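Local coordinates for 5-formaminoimidazole-4-carboxamide-1-(beta)-D-ribofuranosyl 5'-monophosphate synthetase (Methanocaldococcus jannaschii, PDB 2R7L), which catalyses the ATP- and formate-dependent formylation of AICAR to FAICAR in purine biosynthesis, without folates, as a homohexameric ligase of the ATP-grasp superfamily, at residues A[19-25]-A[41-46]; A[29-33]-A[338-342]; A[220-225]-A[268-272]; A[231-236]-A[249-253]. All coordinates share one frame; numbering follows the deposited sequence.

Contact 1 (A[19-25]-A[41-46]); sequences ITIATLG and FSTVCI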
loop_
_atom_site.group_PDB
_atom_site.type_symbol
_atom_site.label_atom_id
_atom_site.label_comp_id
_atom_site.label_asym_id
_atom_site.label_seq_id
_atom_site.Cartn_x
_atom_site.Cartn_y
_atom_site.Cartn_z
ATOM N N ILE A 19 -9.724 12.883 -21.776
ATOM C CA ILE A 19 -10.320 11.617 -22.194
ATOM C C ILE A 19 -10.945 10.920 -20.987
ATOM O O ILE A 19 -10.278 10.687 -19.972
ATOM C CB ILE A 19 -9.288 10.684 -22.860
ATOM C CG1 ILE A 19 -8.704 11.331 -24.116
ATOM C CG2 ILE A 19 -9.911 9.332 -23.192
ATOM C CD1 ILE A 19 -9.732 11.742 -25.136
ATOM N N THR A 20 -12.234 10.621 -21.093
ATOM C CA THR A 20 -12.928 9.888 -20.046
ATOM C C THR A 20 -13.242 8.469 -20.516
ATOM O O THR A 20 -13.122 8.149 -21.705
ATOM C CB THR A 20 -14.238 10.570 -19.637
ATOM O OG1 THR A 20 -15.179 10.475 -20.711
ATOM C CG2 THR A 20 -14.004 12.033 -19.285
ATOM N N ILE A 21 -13.630 7.618 -19.578
ATOM C CA ILE A 21 -14.034 6.258 -19.910
ATOM C C ILE A 21 -15.497 6.104 -19.577
ATOM O O ILE A 21 -15.926 6.423 -18.465
ATOM C CB ILE A 21 -13.189 5.208 -19.165
ATOM C CG1 ILE A 21 -11.784 5.163 -19.768
ATOM C CG2 ILE A 21 -13.858 3.825 -19.234
ATOM C CD1 ILE A 21 -10.813 4.279 -19.025
ATOM N N ALA A 22 -16.274 5.655 -20.559
ATOM C CA ALA A 22 -17.704 5.474 -20.360
ATOM C C ALA A 22 -18.162 4.031 -20.627
ATOM O O ALA A 22 -17.522 3.276 -21.368
ATOM C CB ALA A 22 -18.488 6.452 -21.225
ATOM N N THR A 23 -19.280 3.671 -20.013
ATOM C CA THR A 23 -19.888 2.371 -20.213
ATOM C C THR A 23 -21.298 2.440 -19.651
ATOM O O THR A 23 -21.641 3.383 -18.938
ATOM C CB THR A 23 -19.080 1.250 -19.510
ATOM O OG1 THR A 23 -19.329 -0.008 -20.153
ATOM C CG2 THR A 23 -19.442 1.162 -18.041
ATOM N N LEU A 24 -22.122 1.454 -19.991
ATOM C CA LEU A 24 -23.479 1.383 -19.458
ATOM C C LEU A 24 -23.450 0.747 -18.078
ATOM O O LEU A 24 -22.712 -0.207 -17.843
ATOM C CB LEU A 24 -24.398 0.591 -20.408
ATOM C CG LEU A 24 -25.752 0.116 -19.874
ATOM C CD1 LEU A 24 -26.681 1.289 -19.639
ATOM C CD2 LEU A 24 -26.394 -0.891 -20.822
ATOM N N GLY A 25 -24.270 1.266 -17.173
ATOM C CA GLY A 25 -24.282 0.810 -15.796
ATOM C C GLY A 25 -24.919 -0.555 -15.593
ATOM O O GLY A 25 -26.043 -0.658 -15.108
ATOM N N PHE A 41 -8.636 8.184 -14.659
ATOM C CA PHE A 41 -9.675 8.686 -15.542
ATOM C C PHE A 41 -10.854 9.211 -14.756
ATOM O O PHE A 41 -11.127 8.754 -13.649
ATOM C CB PHE A 41 -10.173 7.586 -16.481
ATOM C CG PHE A 41 -9.166 7.148 -17.489
ATOM C CD1 PHE A 41 -9.087 7.770 -18.721
ATOM C CD2 PHE A 41 -8.310 6.100 -17.211
ATOM C CE1 PHE A 41 -8.158 7.352 -19.664
ATOM C CE2 PHE A 41 -7.382 5.681 -18.138
ATOM C CZ PHE A 41 -7.302 6.309 -19.366
ATOM N N SER A 42 -11.538 10.194 -15.329
ATOM C CA SER A 42 -12.877 10.525 -14.892
ATOM C C SER A 42 -13.823 9.602 -15.678
ATOM O O SER A 42 -13.557 9.278 -16.832
ATOM C CB SER A 42 -13.189 11.995 -15.166
ATOM O OG SER A 42 -14.389 12.378 -14.517
ATOM N N THR A 43 -14.906 9.163 -15.045
ATOM C CA THR A 43 -15.752 8.120 -15.623
ATOM C C THR A 43 -17.187 8.568 -15.868
ATOM O O THR A 43 -17.757 9.322 -15.079
ATOM C CB THR A 43 -15.833 6.904 -14.700
ATOM O OG1 THR A 43 -16.269 7.333 -13.405
ATOM C CG2 THR A 43 -14.484 6.213 -14.584
ATOM N N VAL A 44 -17.773 8.056 -16.949
ATOM C CA VAL A 44 -19.175 8.319 -17.282
ATOM C C VAL A 44 -19.992 7.023 -17.259
ATOM O O VAL A 44 -19.617 6.028 -17.877
ATOM C CB VAL A 44 -19.299 8.971 -18.676
ATOM C CG1 VAL A 44 -20.754 9.285 -18.989
ATOM C CG2 VAL A 44 -18.438 10.233 -18.754
ATOM N N CYS A 45 -21.106 7.043 -16.544
ATOM C CA CYS A 45 -21.969 5.880 -16.443
ATOM C C CYS A 45 -23.373 6.166 -16.970
ATOM O O CYS A 45 -24.097 6.986 -16.409
ATOM C CB CYS A 45 -22.057 5.434 -14.988
ATOM S SG CYS A 45 -23.109 4.011 -14.693
ATOM N N ILE A 46 -23.761 5.484 -18.045
ATOM C CA ILE A 46 -25.143 5.557 -18.508
ATOM C C ILE A 46 -26.035 4.741 -17.577
ATOM O O ILE A 46 -25.798 3.549 -17.359
ATOM C CB ILE A 46 -25.296 5.053 -19.943
ATOM C CG1 ILE A 46 -24.273 5.730 -20.849
ATOM C CG2 ILE A 46 -26.709 5.311 -20.442
ATOM C CD1 ILE A 46 -24.337 5.271 -22.285
HETATM O O HOH W 1 -10.378 11.656 -17.498
#
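With CG1 of I21 set beside its backbone N (chi1 -73°) and the chain extended beyond it (chi2 174°), the methyl CD1 of I21 comes to rest on the face of the F41 ring, 3.6 Å from the ring centroid and almost on its normal. F41 points toward residues 19-25, its CG likewise beside the backbone N, and receives the carbonyl O of I19 in the ring plane at its edge. Beyond this CH-pi contact the backbones run parallel. I21 gives its N-H to S42 O and receives V44 N at its O at 2.9 Å; T23 repeats the pattern between V44 and I46, and G25 N closes the series on I46 O at 2.8 Å. A water donates to I19 O and accepts from S42 N, just before the paired strands. The small A22 suits a tight pairing, its CB 3.7 Å from V44 CB, while CD1 of L24 reaches I46 CB at 4.0 Å on the same face. I21, T43, T23 and C45 face the other way, onto helix 29-38. Strand 20-24, that helix and strand 43-47 form the beta-alpha-beta unit of a parallel, Rossmann-like sheet, whose L24 end approaches the AICAR-binding S94.

Contact 2 (A[29-33]-A[338-342]); sequences SLHIL and SMGQR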
loop_
_atom_site.group_PDB
_atom_site.type_symbol
_atom_site.label_atom_id
_atom_site.label_comp_id
_atom_site.label_asym_id
_atom_site.label_seq_id
_atom_site.Cartn_x
_atom_site.Cartn_y
_atom_site.Cartn_z
ATOM N N SER A 29 -19.821 -3.144 -15.263
ATOM C CA SER A 29 -19.440 -1.737 -15.206
ATOM C C SER A 29 -18.744 -1.347 -13.895
ATOM O O SER A 29 -17.866 -0.487 -13.889
ATOM C CB SER A 29 -20.648 -0.839 -15.451
ATOM O OG SER A 29 -21.537 -0.905 -14.353
ATOM N N LEU A 30 -19.125 -1.982 -12.793
ATOM C CA LEU A 30 -18.561 -1.619 -11.486
ATOM C C LEU A 30 -17.037 -1.604 -11.464
ATOM O O LEU A 30 -16.448 -0.668 -10.936
ATOM C CB LEU A 30 -19.103 -2.503 -10.369
ATOM C CG LEU A 30 -20.519 -2.145 -9.910
ATOM C CD1 LEU A 30 -21.010 -3.124 -8.857
ATOM C CD2 LEU A 30 -20.567 -0.732 -9.395
ATOM N N HIS A 31 -16.398 -2.618 -12.036
ATOM C CA HIS A 31 -14.941 -2.639 -12.065
ATOM C C HIS A 31 -14.372 -1.985 -13.315
ATOM O O HIS A 31 -13.212 -1.581 -13.336
ATOM C CB HIS A 31 -14.366 -4.045 -11.838
ATOM C CG HIS A 31 -14.753 -5.050 -12.879
ATOM N ND1 HIS A 31 -14.067 -5.198 -14.064
ATOM C CD2 HIS A 31 -15.738 -5.979 -12.896
ATOM C CE1 HIS A 31 -14.623 -6.160 -14.776
ATOM N NE2 HIS A 31 -15.632 -6.658 -14.084
ATOM N N ILE A 32 -15.191 -1.866 -14.355
ATOM C CA ILE A 32 -14.811 -1.066 -15.504
ATOM C C ILE A 32 -14.645 0.390 -15.076
ATOM O O ILE A 32 -13.688 1.059 -15.472
ATOM C CB ILE A 32 -15.860 -1.136 -16.638
ATOM C CG1 ILE A 32 -15.756 -2.465 -17.386
ATOM C CG2 ILE A 32 -15.673 0.026 -17.614
ATOM C CD1 ILE A 32 -16.933 -2.734 -18.341
ATOM N N LEU A 33 -15.587 0.877 -14.272
ATOM C CA LEU A 33 -15.553 2.254 -13.813
ATOM C C LEU A 33 -14.525 2.421 -12.682
ATOM O O LEU A 33 -13.704 3.343 -12.714
ATOM C CB LEU A 33 -16.952 2.722 -13.389
ATOM C CG LEU A 33 -18.036 2.741 -14.476
ATOM C CD1 LEU A 33 -19.388 3.165 -13.911
ATOM C CD2 LEU A 33 -17.644 3.631 -15.655
ATOM N N SER A 338 -8.066 -5.719 -11.292
ATOM C CA SER A 338 -9.254 -6.250 -11.965
ATOM C C SER A 338 -9.134 -6.135 -13.478
ATOM O O SER A 338 -8.259 -5.442 -13.990
ATOM C CB SER A 338 -10.513 -5.497 -11.526
ATOM O OG SER A 338 -10.479 -4.160 -12.006
ATOM N N MET A 339 -10.026 -6.815 -14.196
ATOM C CA MET A 339 -10.075 -6.693 -15.645
ATOM C C MET A 339 -10.394 -5.255 -16.056
ATOM O O MET A 339 -9.790 -4.713 -16.981
ATOM C CB MET A 339 -11.112 -7.650 -16.236
ATOM C CG MET A 339 -11.163 -7.613 -17.752
ATOM S SD MET A 339 -9.637 -8.164 -18.528
ATOM C CE MET A 339 -9.775 -9.949 -18.435
ATOM N N GLY A 340 -11.354 -4.644 -15.371
ATOM C CA GLY A 340 -11.683 -3.236 -15.616
ATOM C C GLY A 340 -10.483 -2.288 -15.546
ATOM O O GLY A 340 -10.364 -1.360 -16.360
ATOM N N GLN A 341 -9.593 -2.509 -14.576
ATOM C CA GLN A 341 -8.399 -1.676 -14.433
ATOM C C GLN A 341 -7.355 -1.973 -15.499
ATOM O O GLN A 341 -6.619 -1.077 -15.920
ATOM C CB GLN A 341 -7.755 -1.814 -13.044
ATOM C CG GLN A 341 -6.611 -0.810 -12.854
ATOM C CD GLN A 341 -5.985 -0.831 -11.481
ATOM O OE1 GLN A 341 -6.334 -1.651 -10.629
ATOM N NE2 GLN A 341 -5.038 0.083 -11.257
ATOM N N ARG A 342 -7.280 -3.236 -15.911
ATOM C CA ARG A 342 -6.401 -3.660 -17.001
ATOM C C ARG A 342 -6.811 -3.042 -18.340
ATOM O O ARG A 342 -5.961 -2.691 -19.158
ATOM C CB ARG A 342 -6.382 -5.184 -17.121
ATOM C CG ARG A 342 -5.439 -5.702 -18.203
ATOM C CD ARG A 342 -4.010 -5.340 -17.888
ATOM N NE ARG A 342 -3.083 -5.574 -18.997
ATOM C CZ ARG A 342 -2.823 -4.688 -19.955
ATOM N NH1 ARG A 342 -3.440 -3.505 -19.961
ATOM N NH2 ARG A 342 -1.954 -4.988 -20.919
HETATM O O HOH W 2 -12.030 0.489 -17.429
#
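H31 meets G340 directly: the backbone N of G340 lies at the edge of the imidazole, near its plane, and makes a weak hydrogen bond to H31 ND1 (3.1 Å, bent to 133°). Next to it the two backbones come very close, G340 CA standing 3.2 Å from H31 O in a CA-H...O contact and 3.8 Å from I32 CA. Glycine fits this place because it has no side chain to hold the helices apart. A water donates to both I32 O (2.6 Å) and G340 O (2.7 Å), tying the two carbonyls together.

The imidazole reaches G340 because its CG lies between the backbone N and the carbonyl carbon (chi1 62°), and M339 CB lies 4.1 Å from H31 CE1. S338 both touches H31, its OG 3.9 Å from H31 CB, and serves as N-cap of helix 339-353. S338 OG accepts from Q341 N at 3.2 Å, a capping bond that probably helps hold the first turn, and with it G340 N, in place. Farther out, T319 and M323 also pack against H31, whereas I32 and L33 turn to strand 20-24 on the other side of their helix. The contact is thus a glycine-mediated close approach of two helices, joining helix 29-38 of the Rossmann-like unit to helix 339-353, the last helix of the chain.

Contact 3 (A[220-225]-A[268-272]); sequences VELLGM and LPQVF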
loop_
_atom_site.group_PDB
_atom_site.type_symbol
_atom_site.label_atom_id
_atom_site.label_comp_id
_atom_site.label_asym_id
_atom_site.label_seq_id
_atom_site.Cartn_x
_atom_site.Cartn_y
_atom_site.Cartn_z
ATOM N N VAL A 220 -0.806 -12.142 -24.988
ATOM C CA VAL A 220 -2.024 -12.652 -24.359
ATOM C C VAL A 220 -1.735 -12.859 -22.878
ATOM O O VAL A 220 -0.812 -13.583 -22.515
ATOM C CB VAL A 220 -2.480 -13.990 -24.989
ATOM C CG1 VAL A 220 -3.575 -14.635 -24.146
ATOM C CG2 VAL A 220 -2.956 -13.777 -26.422
ATOM N N GLU A 221 -2.515 -12.213 -22.022
ATOM C CA GLU A 221 -2.295 -12.329 -20.578
ATOM C C GLU A 221 -3.444 -13.081 -19.939
ATOM O O GLU A 221 -4.582 -12.954 -20.380
ATOM C CB GLU A 221 -2.191 -10.937 -19.936
ATOM C CG GLU A 221 -1.187 -10.018 -20.617
ATOM C CD GLU A 221 -1.357 -8.562 -20.234
ATOM O OE1 GLU A 221 -2.193 -8.242 -19.353
ATOM O OE2 GLU A 221 -0.651 -7.728 -20.827
ATOM N N LEU A 222 -3.147 -13.840 -18.889
ATOM C CA LEU A 222 -4.183 -14.459 -18.075
ATOM C C LEU A 222 -4.512 -13.612 -16.847
ATOM O O LEU A 222 -3.644 -13.354 -15.990
ATOM C CB LEU A 222 -3.772 -15.871 -17.654
ATOM C CG LEU A 222 -4.658 -16.553 -16.609
ATOM C CD1 LEU A 222 -6.032 -16.877 -17.173
ATOM C CD2 LEU A 222 -3.964 -17.811 -16.104
ATOM N N LEU A 223 -5.775 -13.198 -16.758
ATOM C CA LEU A 223 -6.218 -12.279 -15.711
ATOM C C LEU A 223 -6.949 -12.965 -14.562
ATOM O O LEU A 223 -6.849 -12.534 -13.416
ATOM C CB LEU A 223 -7.094 -11.161 -16.305
ATOM C CG LEU A 223 -6.388 -9.846 -16.678
ATOM C CD1 LEU A 223 -5.863 -9.172 -15.432
ATOM C CD2 LEU A 223 -5.250 -10.053 -17.676
ATOM N N GLY A 224 -7.680 -14.029 -14.866
ATOM C CA GLY A 224 -8.419 -14.745 -13.833
ATOM C C GLY A 224 -9.406 -15.770 -14.355
ATOM O O GLY A 224 -9.496 -16.007 -15.567
ATOM N N MET A 225 -10.155 -16.378 -13.431
ATOM C CA MET A 225 -11.073 -17.463 -13.772
ATOM C C MET A 225 -12.205 -17.512 -12.769
ATOM O O MET A 225 -12.001 -17.240 -11.577
ATOM C CB MET A 225 -10.356 -18.822 -13.715
ATOM C CG MET A 225 -9.115 -18.951 -14.572
ATOM S SD MET A 225 -8.431 -20.614 -14.385
ATOM C CE MET A 225 -6.986 -20.517 -15.442
ATOM N N LEU A 268 -1.633 -24.669 -17.081
ATOM C CA LEU A 268 -1.525 -23.302 -17.594
ATOM C C LEU A 268 -0.895 -23.227 -18.992
ATOM O O LEU A 268 -1.290 -22.384 -19.808
ATOM C CB LEU A 268 -0.799 -22.405 -16.590
ATOM C CG LEU A 268 -1.664 -22.069 -15.375
ATOM C CD1 LEU A 268 -0.845 -21.349 -14.324
ATOM C CD2 LEU A 268 -2.843 -21.224 -15.817
ATOM N N PRO A 269 0.081 -24.103 -19.285
ATOM C CA PRO A 269 0.566 -24.112 -20.666
ATOM C C PRO A 269 -0.556 -24.365 -21.670
ATOM O O PRO A 269 -0.586 -23.741 -22.731
ATOM C CB PRO A 269 1.582 -25.260 -20.677
ATOM C CG PRO A 269 2.054 -25.355 -19.254
ATOM C CD PRO A 269 0.816 -25.056 -18.436
ATOM N N GLN A 270 -1.485 -25.257 -21.329
ATOM C CA GLN A 270 -2.654 -25.497 -22.172
ATOM C C GLN A 270 -3.544 -24.260 -22.212
ATOM O O GLN A 270 -4.006 -23.853 -23.276
ATOM C CB GLN A 270 -3.457 -26.709 -21.670
ATOM C CG GLN A 270 -4.550 -27.153 -22.635
ATOM C CD GLN A 270 -5.509 -28.201 -22.046
ATOM O OE1 GLN A 270 -6.660 -28.296 -22.468
ATOM N NE2 GLN A 270 -5.033 -28.982 -21.073
ATOM N N VAL A 271 -3.796 -23.678 -21.038
ATOM C CA VAL A 271 -4.603 -22.460 -20.927
ATOM C C VAL A 271 -4.040 -21.348 -21.811
ATOM O O VAL A 271 -4.776 -20.710 -22.574
ATOM C CB VAL A 271 -4.673 -21.961 -19.466
ATOM C CG1 VAL A 271 -5.267 -20.565 -19.404
ATOM C CG2 VAL A 271 -5.462 -22.946 -18.587
ATOM N N PHE A 272 -2.733 -21.128 -21.714
ATOM C CA PHE A 272 -2.080 -20.067 -22.488
ATOM C C PHE A 272 -2.080 -20.385 -23.983
ATOM O O PHE A 272 -2.382 -19.515 -24.809
ATOM C CB PHE A 272 -0.655 -19.815 -21.980
ATOM C CG PHE A 272 -0.581 -18.840 -20.830
ATOM C CD1 PHE A 272 -0.385 -19.289 -19.533
ATOM C CD2 PHE A 272 -0.715 -17.477 -21.048
ATOM C CE1 PHE A 272 -0.322 -18.394 -18.469
ATOM C CE2 PHE A 272 -0.658 -16.577 -19.993
ATOM C CZ PHE A 272 -0.455 -17.035 -18.704
#
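L222 projects from strand 220-225 onto helix 268-272 in an alpha/beta packing layer, where a helix covers one face of the five-stranded antiparallel sheet of the ATP-grasp part. The two segments run at 117° to each other, with axes 10.1 Å apart, a spacing filled by apolar side chains; no hydrogen bond joins them.

The aliphatic contacts centre on L222 and L268, whose branched ends can interlock their methyls between sheet and helix. CG of L222 lies anti to its backbone N (chi1 170°), sending the branch out from the sheet, and the two leucines meet at about a right angle, L222 CD2 touching L268 CD2 at 3.6 Å. V271 approaches the other methyl of L222 more loosely. Farther along the strand M225, extended through chi2 and chi3, carries its terminal methyl to the same helix, so that M225 CE lies 4.2 Å from L268 CD2 and 4.3 Å from V271 CG2. A long unbranched thioether suits this position, since it can span the distance to the helix after the classic beta bulge at L223 and G224, both of which face H210.

Of the polar groups, E221, on the opposite face of the strand, has R342 and K217 as partners, and V220 O accepts from R57 of the fourth subunit. That subunit also packs its F58 on L222 and its L30 on L268.

The aromatic contact belongs to F272, whose flat ring reaches from helix to strand. It meets L222 obliquely, F272 CZ 3.7 Å from L222 CB, while V220 O lies in the ring plane at its edge, 3.9 Å from F272 CE2.

Contact 4 (A[231-236]-A[249-253]); sequences SNIDGL and INPSY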
loop_
_atom_site.group_PDB
_atom_site.type_symbol
_atom_site.label_atom_id
_atom_site.label_comp_id
_atom_site.label_asym_id
_atom_site.label_seq_id
_atom_site.Cartn_x
_atom_site.Cartn_y
_atom_site.Cartn_z
ATOM N N SER A 231 -28.973 -20.858 -11.875
ATOM C CA SER A 231 -30.256 -21.267 -11.306
ATOM C C SER A 231 -31.186 -21.721 -12.448
ATOM O O SER A 231 -31.275 -21.045 -13.462
ATOM C CB SER A 231 -30.882 -20.094 -10.553
ATOM O OG SER A 231 -31.985 -20.505 -9.761
ATOM N N ASN A 232 -31.910 -22.827 -12.272
ATOM C CA ASN A 232 -32.041 -23.502 -10.983
ATOM C C ASN A 232 -31.051 -24.641 -10.797
ATOM O O ASN A 232 -30.969 -25.237 -9.724
ATOM C CB ASN A 232 -33.478 -24.015 -10.800
ATOM C CG ASN A 232 -33.809 -25.199 -11.707
ATOM O OD1 ASN A 232 -32.931 -25.786 -12.342
ATOM N ND2 ASN A 232 -35.089 -25.557 -11.765
ATOM N N ILE A 233 -30.267 -24.920 -11.829
ATOM C CA ILE A 233 -29.471 -26.138 -11.838
ATOM C C ILE A 233 -28.656 -26.309 -10.561
ATOM O O ILE A 233 -28.698 -27.367 -9.939
ATOM C CB ILE A 233 -28.568 -26.225 -13.086
ATOM C CG1 ILE A 233 -27.834 -27.576 -13.121
ATOM C CG2 ILE A 233 -27.597 -25.058 -13.135
ATOM C CD1 ILE A 233 -28.771 -28.778 -13.196
ATOM N N ASP A 234 -27.922 -25.272 -10.153
ATOM C CA ASP A 234 -27.066 -25.404 -8.966
ATOM C C ASP A 234 -27.884 -25.548 -7.675
ATOM O O ASP A 234 -27.389 -26.061 -6.669
ATOM C CB ASP A 234 -26.043 -24.267 -8.894
ATOM C CG ASP A 234 -24.965 -24.406 -9.950
ATOM O OD1 ASP A 234 -24.432 -25.531 -10.096
ATOM O OD2 ASP A 234 -24.663 -23.408 -10.645
ATOM N N GLY A 235 -29.141 -25.121 -7.714
ATOM C CA GLY A 235 -30.083 -25.436 -6.621
ATOM C C GLY A 235 -30.662 -26.844 -6.724
ATOM O O GLY A 235 -30.807 -27.546 -5.715
ATOM N N LEU A 236 -30.979 -27.259 -7.952
ATOM C CA LEU A 236 -31.560 -28.577 -8.226
ATOM C C LEU A 236 -30.666 -29.721 -7.751
ATOM O O LEU A 236 -31.104 -30.610 -7.023
ATOM C CB LEU A 236 -31.828 -28.732 -9.731
ATOM C CG LEU A 236 -32.468 -30.045 -10.202
ATOM C CD1 LEU A 236 -33.697 -30.348 -9.368
ATOM C CD2 LEU A 236 -32.842 -29.968 -11.677
ATOM N N ILE A 249 -39.442 -31.530 -11.879
ATOM C CA ILE A 249 -38.698 -30.292 -12.040
ATOM C C ILE A 249 -37.681 -30.422 -13.166
ATOM O O ILE A 249 -36.955 -31.412 -13.249
ATOM C CB ILE A 249 -37.997 -29.903 -10.713
ATOM C CG1 ILE A 249 -37.320 -28.531 -10.817
ATOM C CG2 ILE A 249 -37.009 -30.986 -10.287
ATOM C CD1 ILE A 249 -36.825 -28.001 -9.477
ATOM N N ASN A 250 -37.647 -29.428 -14.045
ATOM C CA ASN A 250 -36.661 -29.397 -15.113
ATOM C C ASN A 250 -35.536 -28.433 -14.762
ATOM O O ASN A 250 -35.780 -27.390 -14.149
ATOM C CB ASN A 250 -37.311 -28.968 -16.427
ATOM C CG ASN A 250 -38.438 -29.891 -16.847
ATOM O OD1 ASN A 250 -39.591 -29.470 -16.953
ATOM N ND2 ASN A 250 -38.111 -31.159 -17.079
ATOM N N PRO A 251 -34.299 -28.784 -15.142
ATOM C CA PRO A 251 -33.178 -27.878 -14.923
ATOM C C PRO A 251 -33.252 -26.643 -15.811
ATOM O O PRO A 251 -33.728 -26.708 -16.947
ATOM C CB PRO A 251 -31.958 -28.721 -15.311
ATOM C CG PRO A 251 -32.491 -29.743 -16.266
ATOM C CD PRO A 251 -33.878 -30.050 -15.770
ATOM N N SER A 252 -32.797 -25.521 -15.274
ATOM C CA SER A 252 -32.540 -24.340 -16.075
ATOM C C SER A 252 -31.138 -23.845 -15.749
ATOM O O SER A 252 -30.572 -24.204 -14.715
ATOM C CB SER A 252 -33.580 -23.259 -15.804
ATOM O OG SER A 252 -33.811 -23.135 -14.417
ATOM N N TYR A 253 -30.581 -23.032 -16.637
ATOM C CA TYR A 253 -29.182 -22.628 -16.536
ATOM C C TYR A 253 -29.033 -21.109 -16.628
ATOM O O TYR A 253 -28.195 -20.597 -17.363
ATOM C CB TYR A 253 -28.365 -23.339 -17.622
ATOM C CG TYR A 253 -28.361 -24.846 -17.460
ATOM C CD1 TYR A 253 -27.255 -25.502 -16.930
ATOM C CD2 TYR A 253 -29.470 -25.613 -17.820
ATOM C CE1 TYR A 253 -27.245 -26.875 -16.771
ATOM C CE2 TYR A 253 -29.471 -26.996 -17.657
ATOM C CZ TYR A 253 -28.355 -27.617 -17.135
ATOM O OH TYR A 253 -28.340 -28.981 -16.968
#
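N232 lays its amide along the backbone of 250-252 and binds it at both ends. N232 OD1 accepts from S252 N at 2.9 Å, the donor standing well above the carbonyl plane, while ND2 donates to N250 O at 3.1 Å, the acceptor lying close to the amide plane. CG of N232 sits between its backbone N and carbonyl carbon (chi1 71°), which brings the amide alongside these residues. S252 answers with its hydroxyl, OG accepting from N232 N at 2.9 Å, and with its carbonyl, which receives I233 N at 3.0 Å. Asparagine suits this place because one short side chain both donates and accepts; the N-H that S252 OG receives belongs to the cis peptide between S231 and N232. I233 crosses Y253 obliquely, CB over one ring face 4.2 Å from the centroid, and its CD1 touches P251 CB. L236 and I249 run alongside each other with reversed headings, L236 CD1 pressed against I249 CG2 at 3.5 Å. E302 of the third subunit also bonds S252 OG, and R238 of the fourth packs on I233 and Y253. Both segments belong to the link between strands 219-230 and 253-263, where I233 backs Y253 of the ATP pocket.

Residues 29-33 of contact 2 lie on the helix of the beta-alpha-beta unit whose strands form contact 1: L33 CD1 packs on C45 CB at 3.7 Å, S29 CB on T23 CG2 at 3.5 Å, and the centres of the two contacts are about 11 Å apart. Contact 2 meets contact 3 through the salt bridge from R342 NE to E221 OE1 (2.8 Å) and through M339 against L223. Contact 4 stands apart, its nearest atoms about 14 Å from contact 3, though both touch the fourth subunit. The side chains of L24, H31 and L268 are about 7, 9 and 10 Å from a bound AICAR, and that of Y253 about 4 Å from ATP.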